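Local coordinates for calmodulin, putative (Entamoeba histolytica, PDB 4OCI), which is a calmodulin-like EF-hand protein that binds calcium and takes part in initiating phagocytosis of human red blood cells, at residues Lys91-Leu103 against Phe119-Val132. Sequence-based numbering, arbitrary orientation.
With ACT (acetate ion), chain D.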
ATOM      1  N   LYS A  91      29.998  10.113  19.563  1.00 38.18           N
ATOM      2  CA  LYS A  91      29.588  11.504  19.637  1.00 36.58           C
ATOM      3  C   LYS A  91      28.081  11.626  19.307  1.00 33.77           C
ATOM      4  O   LYS A  91      27.423  12.550  19.754  1.00 33.57           O
ATOM      5  CB  LYS A  91      30.433  12.357  18.632  1.00 37.33           C
ATOM      6  CG  LYS A  91      31.967  12.256  18.862  1.00 41.78           C
ATOM      7  CD  LYS A  91      32.785  13.335  18.136  1.00 49.27           C
ATOM      8  CE  LYS A  91      34.221  12.813  17.838  1.00 54.44           C
ATOM      9  NZ  LYS A  91      35.254  13.901  17.589  1.00 61.15           N
ATOM     10  N   GLY A  92      27.543  10.719  18.505  1.00 30.38           N
ATOM     11  CA  GLY A  92      26.119  10.864  18.185  1.00 28.42           C
ATOM     12  C   GLY A  92      25.831  11.508  16.839  1.00 25.14           C
ATOM     13  O   GLY A  92      24.643  11.562  16.428  1.00 24.27           O
ATOM     14  N   PHE A  93      26.876  12.038  16.167  1.00 21.70           N
ATOM     15  CA  PHE A  93      26.706  12.792  14.927  1.00 21.35           C
ATOM     16  C   PHE A  93      27.608  12.274  13.865  1.00 20.41           C
ATOM     17  O   PHE A  93      28.742  11.797  14.162  1.00 20.41           O
ATOM     18  CB  PHE A  93      27.045  14.284  15.084  1.00 22.29           C
ATOM     19  CG  PHE A  93      26.188  15.011  16.108  1.00 21.10           C
ATOM     20  CD1 PHE A  93      25.083  15.762  15.682  1.00 21.52           C
ATOM     21  CD2 PHE A  93      26.454  14.916  17.460  1.00 26.75           C
ATOM     22  CE1 PHE A  93      24.276  16.397  16.577  1.00 28.57           C
ATOM     23  CE2 PHE A  93      25.632  15.572  18.406  1.00 29.59           C
ATOM     24  CZ  PHE A  93      24.549  16.334  17.953  1.00 26.78           C
ATOM     25  N   ILE A  94      27.066  12.303  12.651  1.00 20.37           N
ATOM     26  CA  ILE A  94      27.872  12.100  11.451  1.00 21.30           C
ATOM     27  C   ILE A  94      27.683  13.270  10.445  1.00 20.46           C
ATOM     28  O   ILE A  94      26.667  13.950  10.498  1.00 21.22           O
ATOM     29  CB  ILE A  94      27.680  10.695  10.821  1.00 22.03           C
ATOM     30  CG1 ILE A  94      26.255  10.541  10.179  1.00 24.46           C
ATOM     31  CG2 ILE A  94      28.075   9.648  11.830  1.00 22.12           C
ATOM     32  CD1 ILE A  94      26.221   9.411   9.158  1.00 24.93           C
ATOM     33  N   PRO A  95      28.669  13.515   9.550  1.00 20.01           N
ATOM     34  CA  PRO A  95      28.422  14.448   8.417  1.00 19.64           C
ATOM     35  C   PRO A  95      27.301  14.036   7.501  1.00 19.93           C
ATOM     36  O   PRO A  95      27.170  12.854   7.215  1.00 19.12           O
ATOM     37  CB  PRO A  95      29.731  14.444   7.645  1.00 19.11           C
ATOM     38  CG  PRO A  95      30.755  13.822   8.573  1.00 20.94           C
ATOM     39  CD  PRO A  95      30.006  12.909   9.513  1.00 19.21           C
ATOM     40  N   ALA A  96      26.503  15.016   7.046  1.00 18.35           N
ATOM     41  CA  ALA A  96      25.387  14.754   6.231  1.00 20.90           C
ATOM     42  C   ALA A  96      25.874  14.135   4.929  1.00 22.78           C
ATOM     43  O   ALA A  96      25.186  13.276   4.322  1.00 22.70           O
ATOM     44  CB  ALA A  96      24.641  16.057   5.941  1.00 20.68           C
ATOM     45  N   ILE A  97      27.029  14.581   4.449  1.00 21.71           N
ATOM     46  CA  ILE A  97      27.477  14.045   3.186  1.00 23.15           C
ATOM     47  C   ILE A  97      27.893  12.590   3.293  1.00 23.55           C
ATOM     48  O   ILE A  97      27.760  11.824   2.303  1.00 24.35           O
ATOM     49  CB  ILE A  97      28.606  14.895   2.545  1.00 22.41           C
ATOM     50  CG1 ILE A  97      28.693  14.553   1.003  1.00 26.01           C
ATOM     51  CG2 ILE A  97      30.007  14.722   3.323  1.00 24.58           C
ATOM     52  CD1 ILE A  97      29.922  15.122   0.449  1.00 31.31           C
ATOM     53  N   GLU A  98      28.326  12.182   4.484  1.00 21.91           N
ATOM     54  CA  GLU A  98      28.699  10.776   4.681  1.00 23.60           C
ATOM     55  C   GLU A  98      27.408   9.899   4.811  1.00 24.02           C
ATOM     56  O   GLU A  98      27.346   8.745   4.352  1.00 24.88           O
ATOM     57  CB  GLU A  98      29.581  10.581   5.891  1.00 22.23           C
ATOM     58  CG  GLU A  98      31.012  11.194   5.709  1.00 30.85           C
ATOM     59  CD  GLU A  98      31.864  10.360   4.681  1.00 43.33           C
ATOM     60  OE1 GLU A  98      31.695   9.084   4.646  1.00 45.75           O
ATOM     61  OE2 GLU A  98      32.687  10.955   3.914  1.00 47.03           O
ATOM     62  N   LEU A  99      26.421  10.414   5.515  1.00 23.17           N
ATOM     63  CA  LEU A  99      25.069   9.822   5.437  1.00 23.21           C
ATOM     64  C   LEU A  99      24.572   9.665   3.991  1.00 21.87           C
ATOM     65  O   LEU A  99      24.052   8.640   3.659  1.00 23.56           O
ATOM     66  CB  LEU A  99      24.078  10.690   6.187  1.00 20.65           C
ATOM     67  CG  LEU A  99      22.695   9.998   6.283  1.00 24.87           C
ATOM     68  CD1 LEU A  99      22.739   8.515   6.804  1.00 26.07           C
ATOM     69  CD2 LEU A  99      21.693  10.825   7.050  1.00 23.33           C
ATOM     70  N   ARG A 100      24.650  10.716   3.185  1.00 22.21           N
ATOM     71  CA  ARG A 100      24.349  10.630   1.740  1.00 24.21           C
ATOM     72  C   ARG A 100      25.093   9.506   1.100  1.00 24.72           C
ATOM     73  O   ARG A 100      24.486   8.726   0.364  1.00 27.83           O
ATOM     74  CB  ARG A 100      24.623  11.962   1.010  1.00 23.00           C
ATOM     75  CG  ARG A 100      24.342  11.982  -0.509  1.00 25.51           C
ATOM     76  CD  ARG A 100      24.714  13.340  -1.147  1.00 27.34           C
ATOM     77  NE  ARG A 100      23.738  14.417  -0.831  1.00 29.24           N
ATOM     78  CZ  ARG A 100      22.571  14.588  -1.445  1.00 30.32           C
ATOM     79  NH1 ARG A 100      22.132  13.730  -2.393  1.00 32.00           N
ATOM     80  NH2 ARG A 100      21.789  15.602  -1.086  1.00 34.19           N
ATOM     81  N   ARG A 101      26.390   9.367   1.336  1.00 25.41           N
ATOM     82  CA  ARG A 101      27.136   8.225   0.785  1.00 26.80           C
ATOM     83  C   ARG A 101      26.517   6.872   1.172  1.00 27.20           C
ATOM     84  O   ARG A 101      26.320   5.978   0.305  1.00 28.87           O
ATOM     85  CB  ARG A 101      28.662   8.252   1.127  1.00 27.53           C
ATOM     86  CG  ARG A 101      29.451   7.145   0.417  1.00 30.19           C
ATOM     87  CD  ARG A 101      30.918   7.124   0.867  1.00 30.94           C
ATOM     88  NE  ARG A 101      30.920   7.256   2.337  1.00 33.33           N
ATOM     89  CZ  ARG A 101      30.694   6.260   3.227  1.00 35.77           C
ATOM     90  NH1 ARG A 101      30.477   5.008   2.811  1.00 33.50           N
ATOM     91  NH2 ARG A 101      30.664   6.512   4.556  1.00 34.31           N
ATOM     92  N   ILE A 102      26.246   6.720   2.457  1.00 24.97           N
ATOM     93  CA  ILE A 102      25.785   5.464   3.015  1.00 27.21           C
ATOM     94  C   ILE A 102      24.463   5.077   2.397  1.00 26.25           C
ATOM     95  O   ILE A 102      24.259   3.929   2.035  1.00 28.26           O
ATOM     96  CB  ILE A 102      25.493   5.589   4.531  1.00 27.58           C
ATOM     97  CG1 ILE A 102      26.716   6.006   5.354  1.00 30.91           C
ATOM     98  CG2 ILE A 102      24.762   4.290   5.097  1.00 24.29           C
ATOM     99  CD1 ILE A 102      27.761   5.112   5.312  1.00 37.15           C
ATOM    100  N   LEU A 103      23.544   6.026   2.345  1.00 26.23           N
ATOM    101  CA  LEU A 103      22.198   5.828   1.807  1.00 28.38           C
ATOM    102  C   LEU A 103      22.281   5.576   0.295  1.00 31.43           C
ATOM    103  O   LEU A 103      21.449   4.843  -0.249  1.00 34.03           O
ATOM    104  CB  LEU A 103      21.276   7.046   2.092  1.00 25.84           C
ATOM    105  CG  LEU A 103      20.885   7.361   3.547  1.00 26.66           C
ATOM    106  CD1 LEU A 103      20.266   8.756   3.647  1.00 23.19           C
ATOM    107  CD2 LEU A 103      19.886   6.328   4.070  1.00 27.74           C
ATOM    108  N   PHE A 119      16.635  15.246   2.974  1.00 28.65           N
ATOM    109  CA  PHE A 119      17.447  16.095   3.867  1.00 28.48           C
ATOM    110  C   PHE A 119      16.763  17.436   4.069  1.00 29.56           C
ATOM    111  O   PHE A 119      16.734  17.918   5.165  1.00 29.66           O
ATOM    112  CB  PHE A 119      18.871  16.325   3.295  1.00 27.33           C
ATOM    113  CG  PHE A 119      19.836  15.146   3.510  1.00 23.76           C
ATOM    114  CD1 PHE A 119      19.432  13.979   4.067  1.00 25.68           C
ATOM    115  CD2 PHE A 119      21.183  15.272   3.144  1.00 27.47           C
ATOM    116  CE1 PHE A 119      20.362  12.879   4.272  1.00 26.47           C
ATOM    117  CE2 PHE A 119      22.103  14.216   3.330  1.00 29.29           C
ATOM    118  CZ  PHE A 119      21.677  13.011   3.905  1.00 23.00           C
ATOM    119  N   THR A 120      16.208  18.014   3.010  1.00 32.39           N
ATOM    120  CA  THR A 120      15.424  19.267   3.116  1.00 36.13           C
ATOM    121  C   THR A 120      14.214  19.130   4.022  1.00 36.09           C
ATOM    122  O   THR A 120      13.989  19.969   4.851  1.00 37.60           O
ATOM    123  CB  THR A 120      14.937  19.691   1.721  1.00 38.26           C
ATOM    124  OG1 THR A 120      16.096  20.100   0.964  1.00 42.63           O
ATOM    125  CG2 THR A 120      13.948  20.862   1.799  1.00 41.40           C
ATOM    126  N   PHE A 121      13.479  18.036   3.885  1.00 35.31           N
ATOM    127  CA  PHE A 121      12.347  17.719   4.719  1.00 35.32           C
ATOM    128  C   PHE A 121      12.736  17.665   6.238  1.00 35.71           C
ATOM    129  O   PHE A 121      12.031  18.224   7.130  1.00 35.10           O
ATOM    130  CB  PHE A 121      11.771  16.396   4.160  1.00 36.57           C
ATOM    131  CG  PHE A 121      10.714  15.775   4.981  1.00 36.49           C
ATOM    132  CD1 PHE A 121       9.499  16.403   5.160  1.00 40.23           C
ATOM    133  CD2 PHE A 121      10.910  14.529   5.551  1.00 38.25           C
ATOM    134  CE1 PHE A 121       8.480  15.788   5.908  1.00 40.47           C
ATOM    135  CE2 PHE A 121       9.926  13.932   6.334  1.00 39.44           C
ATOM    136  CZ  PHE A 121       8.687  14.565   6.484  1.00 39.13           C
HETATM  137  N   MSE A 122      13.887  17.065   6.540  1.00 33.21           N
HETATM  138  CA  MSE A 122      14.298  16.912   7.914  1.00 32.95           C
HETATM  139  C   MSE A 122      15.111  18.063   8.440  1.00 32.20           C
HETATM  140  O   MSE A 122      15.419  18.101   9.620  1.00 32.88           O
HETATM  141  CB  MSE A 122      15.085  15.617   8.081  1.00 31.56           C
HETATM  142  CG  MSE A 122      14.148  14.435   8.086  1.00 38.20           C
HETATM  143 SE   MSE A 122      15.225  12.829   8.244  1.00 44.47          SE
HETATM  144  CE  MSE A 122      13.808  11.469   7.934  1.00 41.71           C
ATOM    145  N   GLY A 123      15.494  18.975   7.579  1.00 31.63           N
ATOM    146  CA  GLY A 123      16.209  20.196   8.001  1.00 34.08           C
ATOM    147  C   GLY A 123      17.717  19.947   8.116  1.00 33.33           C
ATOM    148  O   GLY A 123      18.386  20.444   9.018  1.00 33.96           O
ATOM    149  N   ILE A 124      18.233  19.104   7.233  1.00 32.71           N
ATOM    150  CA  ILE A 124      19.592  18.635   7.374  1.00 30.77           C
ATOM    151  C   ILE A 124      20.324  19.468   6.309  1.00 31.79           C
ATOM    152  O   ILE A 124      19.895  19.481   5.145  1.00 30.42           O
ATOM    153  CB  ILE A 124      19.666  17.116   7.072  1.00 30.65           C
ATOM    154  CG1 ILE A 124      19.108  16.280   8.240  1.00 26.28           C
ATOM    155  CG2 ILE A 124      21.133  16.717   6.682  1.00 29.77           C
ATOM    156  CD1 ILE A 124      19.091  14.803   7.940  1.00 23.49           C
ATOM    157  N   ASP A 125      21.407  20.166   6.684  1.00 33.37           N
ATOM    158  CA  ASP A 125      22.197  20.827   5.610  1.00 35.39           C
ATOM    159  C   ASP A 125      23.264  19.948   5.091  1.00 34.26           C
ATOM    160  O   ASP A 125      23.943  19.279   5.855  1.00 33.72           O
ATOM    161  CB  ASP A 125      22.858  22.151   5.993  1.00 37.13           C
ATOM    162  CG  ASP A 125      23.518  22.868   4.729  1.00 46.51           C
ATOM    163  OD1 ASP A 125      22.747  23.381   3.821  1.00 53.91           O
ATOM    164  OD2 ASP A 125      24.803  22.909   4.620  1.00 50.97           O
ATOM    165  N   GLU A 126      23.480  20.047   3.793  1.00 34.35           N
ATOM    166  CA  GLU A 126      24.477  19.265   3.051  1.00 35.59           C
ATOM    167  C   GLU A 126      25.924  19.392   3.542  1.00 33.15           C
ATOM    168  O   GLU A 126      26.685  18.446   3.463  1.00 31.52           O
ATOM    169  CB  GLU A 126      24.431  19.688   1.563  1.00 37.53           C
ATOM    170  CG  GLU A 126      24.792  18.549   0.602  1.00 45.89           C
ATOM    171  CD  GLU A 126      24.100  17.188   0.923  1.00 54.34           C
ATOM    172  OE1 GLU A 126      22.836  17.146   0.941  1.00 53.80           O
ATOM    173  OE2 GLU A 126      24.848  16.180   1.123  1.00 56.33           O
ATOM    174  N   GLN A 127      26.288  20.576   4.029  1.00 32.73           N
ATOM    175  CA  GLN A 127      27.602  20.808   4.629  1.00 33.28           C
ATOM    176  C   GLN A 127      27.676  20.632   6.157  1.00 31.67           C
ATOM    177  O   GLN A 127      28.689  20.963   6.790  1.00 31.14           O
ATOM    178  CB  GLN A 127      28.112  22.188   4.217  1.00 33.30           C
ATOM    179  CG  GLN A 127      28.377  22.300   2.688  1.00 42.61           C
ATOM    180  CD  GLN A 127      27.086  22.571   1.800  1.00 54.46           C
ATOM    181  OE1 GLN A 127      26.052  23.111   2.290  1.00 59.00           O
ATOM    182  NE2 GLN A 127      27.157  22.190   0.489  1.00 56.00           N
ATOM    183  N   GLY A 128      26.620  20.090   6.758  1.00 29.42           N
ATOM    184  CA  GLY A 128      26.546  20.039   8.205  1.00 26.87           C
ATOM    185  C   GLY A 128      26.570  18.592   8.701  1.00 24.99           C
ATOM    186  O   GLY A 128      27.066  17.691   7.988  1.00 24.50           O
ATOM    187  N   VAL A 129      26.030  18.400   9.910  1.00 23.41           N
ATOM    188  CA  VAL A 129      26.052  17.123  10.568  1.00 22.84           C
ATOM    189  C   VAL A 129      24.623  16.621  10.748  1.00 22.48           C
ATOM    190  O   VAL A 129      23.653  17.369  10.653  1.00 21.82           O
ATOM    191  CB  VAL A 129      26.829  17.166  11.935  1.00 23.60           C
ATOM    192  CG1 VAL A 129      28.271  17.700  11.754  1.00 21.88           C
ATOM    193  CG2 VAL A 129      26.112  17.988  13.035  1.00 22.45           C
ATOM    194  N   VAL A 130      24.492  15.348  11.047  1.00 21.52           N
ATOM    195  CA  VAL A 130      23.170  14.782  11.331  1.00 21.45           C
ATOM    196  C   VAL A 130      23.236  14.061  12.662  1.00 21.07           C
ATOM    197  O   VAL A 130      24.213  13.312  12.925  1.00 21.33           O
ATOM    198  CB  VAL A 130      22.849  13.701  10.262  1.00 21.04           C
ATOM    199  CG1 VAL A 130      21.412  13.035  10.514  1.00 22.65           C
ATOM    200  CG2 VAL A 130      22.928  14.329   8.917  1.00 20.90           C
ATOM    201  N   LYS A 131      22.186  14.248  13.488  1.00 21.64           N
ATOM    202  CA  LYS A 131      22.114  13.565  14.764  1.00 21.65           C
ATOM    203  C   LYS A 131      21.574  12.151  14.464  1.00 21.34           C
ATOM    204  O   LYS A 131      20.430  11.991  14.044  1.00 21.69           O
ATOM    205  CB  LYS A 131      21.179  14.312  15.711  1.00 21.78           C
ATOM    206  CG  LYS A 131      21.404  13.890  17.149  1.00 25.48           C
ATOM    207  CD  LYS A 131      20.830  14.941  18.196  1.00 27.97           C
ATOM    208  CE  LYS A 131      20.887  14.432  19.663  1.00 35.80           C
ATOM    209  NZ  LYS A 131      19.809  13.375  19.997  1.00 30.96           N
ATOM    210  N   VAL A 132      22.395  11.132  14.645  1.00 21.56           N
ATOM    211  CA  VAL A 132      22.096   9.770  14.172  1.00 21.37           C
ATOM    212  C   VAL A 132      20.823   9.220  14.829  1.00 23.56           C
ATOM    213  O   VAL A 132      19.971   8.653  14.122  1.00 25.81           O
ATOM    214  CB  VAL A 132      23.272   8.836  14.537  1.00 22.52           C
ATOM    215  CG1 VAL A 132      22.855   7.382  14.426  1.00 25.40           C
ATOM    216  CG2 VAL A 132      24.552   9.146  13.633  1.00 23.77           C
TER
HETATM  217  C   ACT D 203      18.889  15.755  12.464  1.00 42.64           C
HETATM  218  O   ACT D 203      20.118  15.914  12.686  1.00 42.30           O
HETATM  219  OXT ACT D 203      18.214  16.822  12.335  1.00 44.22           O
HETATM  220  CH3 ACT D 203      18.256  14.394  12.325  1.00 40.98           C
HETATM  221  O   HOH W   1      28.279  17.223   5.520  1.00 17.60           O
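The carbonyl O of G128 is gripped twice: A96 N donates to it at 2.9 Å, and a water that also bonds I97 N and E126 O donates a second bond. This closes one end of the short antiparallel sheet, 93-95 against 129-131, that couples the two loops of a paired EF-hand lobe. I94 and V130 form its hydrogen-bonded pair, and a hydrogen bond from V132 N to G92 O ends the ladder on the other side. Beside the sheet, E126 bends back at chi2 (46°) to reach the helix of A96. R100, extended to CD and turned at chi3 (-75°), takes the E126 carboxylate side-on, R100 NE to E126 OE2 at 2.9 Å and R100 NH2 to E126 OE1 at 2.8 Å. Both oxygens lie in the guanidinium plane but are met from above the carboxylate, the planes standing 56° apart. The same guanidinium also bonds T116 and Q112, tying it to helix 112-122. On helix 96-103, the F119 ring enters as a knob among A96, L99, R100 and L103, its edge at A96 O. I124 CG2 lies over one ring face, offset toward the rim, and that methyl also packs on A96 CB at 3.6 Å.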